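Local coordinates for protein lymphotactin (PDB 2NYZ) that probably acts as a secreted chemokine that attracts lymphocytes, but not monocytes or neutrophils, through chemokine receptors, at residues 29-32 / 33-37; 56-59 / 60-63. All coordinates share one frame; numbering follows the deposited sequence.

Both interactions are local contacts within the chemokine fold, but they serve different elements. Interaction 1 lies at the surface and closes the loop between strands 24-28 and 37-41. Interaction 2 is partly buried and joins successive turns of helix 54-64, which packs on those same two strands. The loop is held by a single backbone hydrogen bond and a salt bridge between exposed side chains. The helix has four backbone bonds, apolar side chains on its inner side and, on its exposed side, a long charge pair. The two sites meet where Val37, at the start of strand 37-41, packs on Val56 and Val60: Val37 CG2 is 3.7 Å from Val56 CG1.

Interaction 1. Residues 29-32 / 33-37; sequences ITEG and SLRAV
The loop between the first and second strands of the chemokine sheet doubles back on itself here, with Thr30 and Glu31 on one arm facing Arg35 and Ala36 on the other. It connects strands 24-28 and 37-41. The two arms run nearly antiparallel. One backbone hydrogen bond ties them together. Ala36 N donates to Thr30 O at 3.2 Å. The bond is almost straight, and the donor lies nearly along the C=O axis. Next to it, Ile29 CA makes a CA-H...O contact with Ala36 O, at 3.4 Å. On the far side of this point Val37 enters the sheet and pairs through its backbone with Ala49.

A salt bridge between two exposed side chains also spans the loop. Glu31 and Arg35 lie alongside one another and point the same way. Their aliphatic parts run against each other, Glu31 CG beside Arg35 CG. Arg35 CG also sits beside the carbonyl oxygen of Thr30. Its chain leaves with CG anti to the backbone N (chi1 -167°) and then bends at chi3 (73°), which brings NH1 up to the acid. Arg35 NH1 and Glu31 OE2 form a hydrogen-bonded salt bridge of 3.1 Å. The oxygen meets the edge of the guanidinium, close to its plane, and the N-H points almost straight at it. The carboxylate plane is turned 70° from the guanidinium plane. OE2 is the oxygen bonded to NH1.

The second arm also touches other loops: Arg35 on Pro51 and Ala36 on Leu14. Ile29 lies alongside Arg35 as well, and its CG2 methyl comes within 3.8 Å of Arg35 NH1, approaching the guanidinium obliquely.

Interaction 2. Residues 56-59 / 60-63; sequences VRDV and VRSM
Val56 and Val60 are joined by one of four backbone hydrogen bonds between these turns of helix 54-64. Val60 N donates to Val56 O at 2.8 Å, nearly straight. The bonds from Arg61 N, Ser62 N and Met63 N to Arg57 O, Asp58 O and Val59 O are less straight. All four follow the i to i+4 pattern of an alpha helix.

Apolar contacts line the inner side. Val56 CG1 meets Val60 CG2 at 3.9 Å, the two side chains crossing at a slant. Val59 and Met63 run side by side instead, with Val59 CG1 4.0 Å from Met63 SD. The Met63 chain bends at chi3 (83°). Val59 and Met63 both reach Ile24, and Met63 also touches Tyr27. In place of Met63, an alanine has no sulfur to lie beside Val59 CG1, and would probably leave a gap next to Ile24 and Tyr27.

Charged side chains occupy the outer side. Asp58 OD1 faces the edge of the Arg61 guanidinium in a long salt bridge, 3.8 Å from Arg61 NH1. Arg57 O lies over one face of that guanidinium, offset toward its rim. The aliphatic CG and CD of Arg57 lie beside Arg61 NH2. The charged atoms are not in contact, Arg57 NE being 4.7 Å from Arg61 NH2.

Val56 and Val59 pack on Phe39 of strand 37-41, and Val60 touches Tyr27 of strand 24-28. An amphipathic helix near the C-terminal end of the folded domain, laid on a three-stranded antiparallel sheet, is the hallmark of the chemokine fold.

Interaction 1. Residues 29-32 / 33-37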
loop_
_atom_site.group_PDB
_atom_site.type_symbol
_atom_site.label_atom_id
_atom_site.label_comp_id
_atom_site.label_asym_id
_atom_site.label_seq_id
_atom_site.Cartn_x
_atom_site.Cartn_y
_atom_site.Cartn_z
ATOM N N ILE D 29 -14.677 21.817 -32.452
ATOM C CA ILE D 29 -15.574 20.951 -31.701
ATOM C C ILE D 29 -15.773 19.607 -32.372
ATOM O O ILE D 29 -16.873 19.286 -32.812
ATOM C CB ILE D 29 -16.951 21.611 -31.510
ATOM C CG1 ILE D 29 -16.764 23.018 -30.924
ATOM C CG2 ILE D 29 -17.829 20.737 -30.601
ATOM C CD1 ILE D 29 -18.047 23.828 -30.776
ATOM N N THR D 30 -14.713 18.813 -32.451
ATOM C CA THR D 30 -14.829 17.502 -33.074
ATOM C C THR D 30 -15.917 16.734 -32.334
ATOM O O THR D 30 -16.081 16.893 -31.123
ATOM C CB THR D 30 -13.501 16.715 -32.997
ATOM O OG1 THR D 30 -13.215 16.393 -31.631
ATOM C CG2 THR D 30 -12.352 17.543 -33.581
ATOM N N GLU D 31 -16.661 15.905 -33.061
ATOM C CA GLU D 31 -17.741 15.140 -32.448
ATOM C C GLU D 31 -17.717 13.645 -32.734
ATOM O O GLU D 31 -18.307 13.184 -33.709
ATOM C CB GLU D 31 -19.097 15.700 -32.884
ATOM C CG GLU D 31 -19.180 17.215 -32.862
ATOM C CD GLU D 31 -20.606 17.723 -32.862
ATOM O OE1 GLU D 31 -21.439 17.168 -33.613
ATOM O OE2 GLU D 31 -20.892 18.684 -32.114
ATOM N N GLY D 32 -17.042 12.894 -31.871
ATOM C CA GLY D 32 -16.983 11.454 -32.024
ATOM C C GLY D 32 -17.775 10.827 -30.889
ATOM O O GLY D 32 -18.716 11.438 -30.374
ATOM N N SER D 33 -17.403 9.615 -30.490
ATOM C CA SER D 33 -18.093 8.935 -29.394
ATOM C C SER D 33 -17.932 9.758 -28.114
ATOM O O SER D 33 -18.687 9.611 -27.146
ATOM C CB SER D 33 -17.517 7.528 -29.207
ATOM O OG SER D 33 -16.100 7.555 -29.175
ATOM N N LEU D 34 -16.932 10.629 -28.132
ATOM C CA LEU D 34 -16.637 11.509 -27.015
ATOM C C LEU D 34 -16.447 12.891 -27.610
ATOM O O LEU D 34 -15.322 13.311 -27.891
ATOM C CB LEU D 34 -15.354 11.066 -26.310
ATOM C CG LEU D 34 -14.867 11.946 -25.161
ATOM C CD1 LEU D 34 -15.906 11.973 -24.059
ATOM C CD2 LEU D 34 -13.546 11.410 -24.638
ATOM N N ARG D 35 -17.557 13.586 -27.829
ATOM C CA ARG D 35 -17.506 14.925 -28.398
ATOM C C ARG D 35 -16.766 15.826 -27.425
ATOM O O ARG D 35 -16.875 15.657 -26.207
ATOM C CB ARG D 35 -18.918 15.469 -28.633
ATOM C CG ARG D 35 -18.942 16.718 -29.494
ATOM C CD ARG D 35 -20.326 17.335 -29.570
ATOM N NE ARG D 35 -20.702 17.983 -28.318
ATOM C CZ ARG D 35 -21.150 19.231 -28.229
ATOM N NH1 ARG D 35 -21.281 19.972 -29.325
ATOM N NH2 ARG D 35 -21.460 19.743 -27.043
ATOM N N ALA D 36 -16.014 16.782 -27.958
ATOM C CA ALA D 36 -15.267 17.681 -27.101
ATOM C C ALA D 36 -14.781 18.923 -27.796
ATOM O O ALA D 36 -14.728 18.999 -29.019
ATOM C CB ALA D 36 -14.085 16.953 -26.493
ATOM N N VAL D 37 -14.433 19.901 -26.974
ATOM C CA VAL D 37 -13.908 21.166 -27.434
ATOM C C VAL D 37 -12.398 21.037 -27.349
ATOM O O VAL D 37 -11.856 20.757 -26.278
ATOM C CB VAL D 37 -14.337 22.314 -26.512
ATOM C CG1 VAL D 37 -13.653 23.603 -26.945
ATOM C CG2 VAL D 37 -15.846 22.462 -26.535
#

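Interaction 2. Residues 56-59 / 60-63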
loop_
_atom_site.group_PDB
_atom_site.type_symbol
_atom_site.label_atom_id
_atom_site.label_comp_id
_atom_site.label_asym_id
_atom_site.label_seq_id
_atom_site.Cartn_x
_atom_site.Cartn_y
_atom_site.Cartn_z
ATOM N N VAL D 56 -15.780 26.079 -19.930
ATOM C CA VAL D 56 -15.476 25.896 -21.345
ATOM C C VAL D 56 -16.418 26.774 -22.149
ATOM O O VAL D 56 -15.986 27.570 -22.988
ATOM C CB VAL D 56 -15.663 24.425 -21.784
ATOM C CG1 VAL D 56 -15.454 24.291 -23.288
ATOM C CG2 VAL D 56 -14.687 23.538 -21.043
ATOM N N ARG D 57 -17.710 26.622 -21.874
ATOM C CA ARG D 57 -18.744 27.397 -22.543
ATOM C C ARG D 57 -18.403 28.885 -22.466
ATOM O O ARG D 57 -18.495 29.611 -23.458
ATOM C CB ARG D 57 -20.088 27.135 -21.875
ATOM C CG ARG D 57 -21.259 27.790 -22.571
ATOM C CD ARG D 57 -22.540 27.586 -21.786
ATOM N NE ARG D 57 -22.654 26.211 -21.320
ATOM C CZ ARG D 57 -23.790 25.529 -21.302
ATOM N NH1 ARG D 57 -24.911 26.095 -21.728
ATOM N NH2 ARG D 57 -23.805 24.280 -20.857
ATOM N N ASP D 58 -18.004 29.319 -21.274
ATOM C CA ASP D 58 -17.632 30.708 -21.023
ATOM C C ASP D 58 -16.524 31.171 -21.967
ATOM O O ASP D 58 -16.570 32.287 -22.494
ATOM C CB ASP D 58 -17.165 30.867 -19.567
ATOM C CG ASP D 58 -18.314 30.817 -18.567
ATOM O OD1 ASP D 58 -19.346 30.180 -18.871
ATOM O OD2 ASP D 58 -18.176 31.405 -17.469
ATOM N N VAL D 59 -15.532 30.303 -22.169
ATOM C CA VAL D 59 -14.389 30.588 -23.036
ATOM C C VAL D 59 -14.784 30.565 -24.506
ATOM O O VAL D 59 -14.402 31.443 -25.278
ATOM C CB VAL D 59 -13.267 29.559 -22.810
ATOM C CG1 VAL D 59 -12.113 29.820 -23.763
ATOM C CG2 VAL D 59 -12.798 29.624 -21.371
ATOM N N VAL D 60 -15.547 29.546 -24.887
ATOM C CA VAL D 60 -16.007 29.409 -26.258
ATOM C C VAL D 60 -16.752 30.678 -26.653
ATOM O O VAL D 60 -16.622 31.167 -27.776
ATOM C CB VAL D 60 -16.942 28.194 -26.394
ATOM C CG1 VAL D 60 -17.546 28.140 -27.783
ATOM C CG2 VAL D 60 -16.162 26.924 -26.121
ATOM N N ARG D 61 -17.524 31.214 -25.714
ATOM C CA ARG D 61 -18.292 32.430 -25.951
ATOM C C ARG D 61 -17.358 33.638 -25.991
ATOM O O ARG D 61 -17.399 34.442 -26.923
ATOM C CB ARG D 61 -19.329 32.611 -24.839
ATOM C CG ARG D 61 -20.295 33.756 -25.073
ATOM C CD ARG D 61 -21.270 33.919 -23.915
ATOM N NE ARG D 61 -22.011 32.694 -23.633
ATOM C CZ ARG D 61 -21.742 31.875 -22.622
ATOM N NH1 ARG D 61 -20.745 32.152 -21.791
ATOM N NH2 ARG D 61 -22.477 30.784 -22.436
ATOM N N SER D 62 -16.511 33.749 -24.973
ATOM C CA SER D 62 -15.553 34.844 -24.865
ATOM C C SER D 62 -14.673 34.943 -26.103
ATOM O O SER D 62 -14.235 36.028 -26.482
ATOM C CB SER D 62 -14.672 34.652 -23.627
ATOM O OG SER D 62 -13.737 35.708 -23.485
ATOM N N MET D 63 -14.409 33.802 -26.728
ATOM C CA MET D 63 -13.583 33.784 -27.922
ATOM C C MET D 63 -14.392 34.183 -29.140
ATOM O O MET D 63 -13.905 34.923 -29.993
ATOM C CB MET D 63 -12.971 32.402 -28.131
ATOM C CG MET D 63 -11.928 32.052 -27.096
ATOM S SD MET D 63 -11.029 30.581 -27.545
ATOM C CE MET D 63 -9.809 31.271 -28.664
#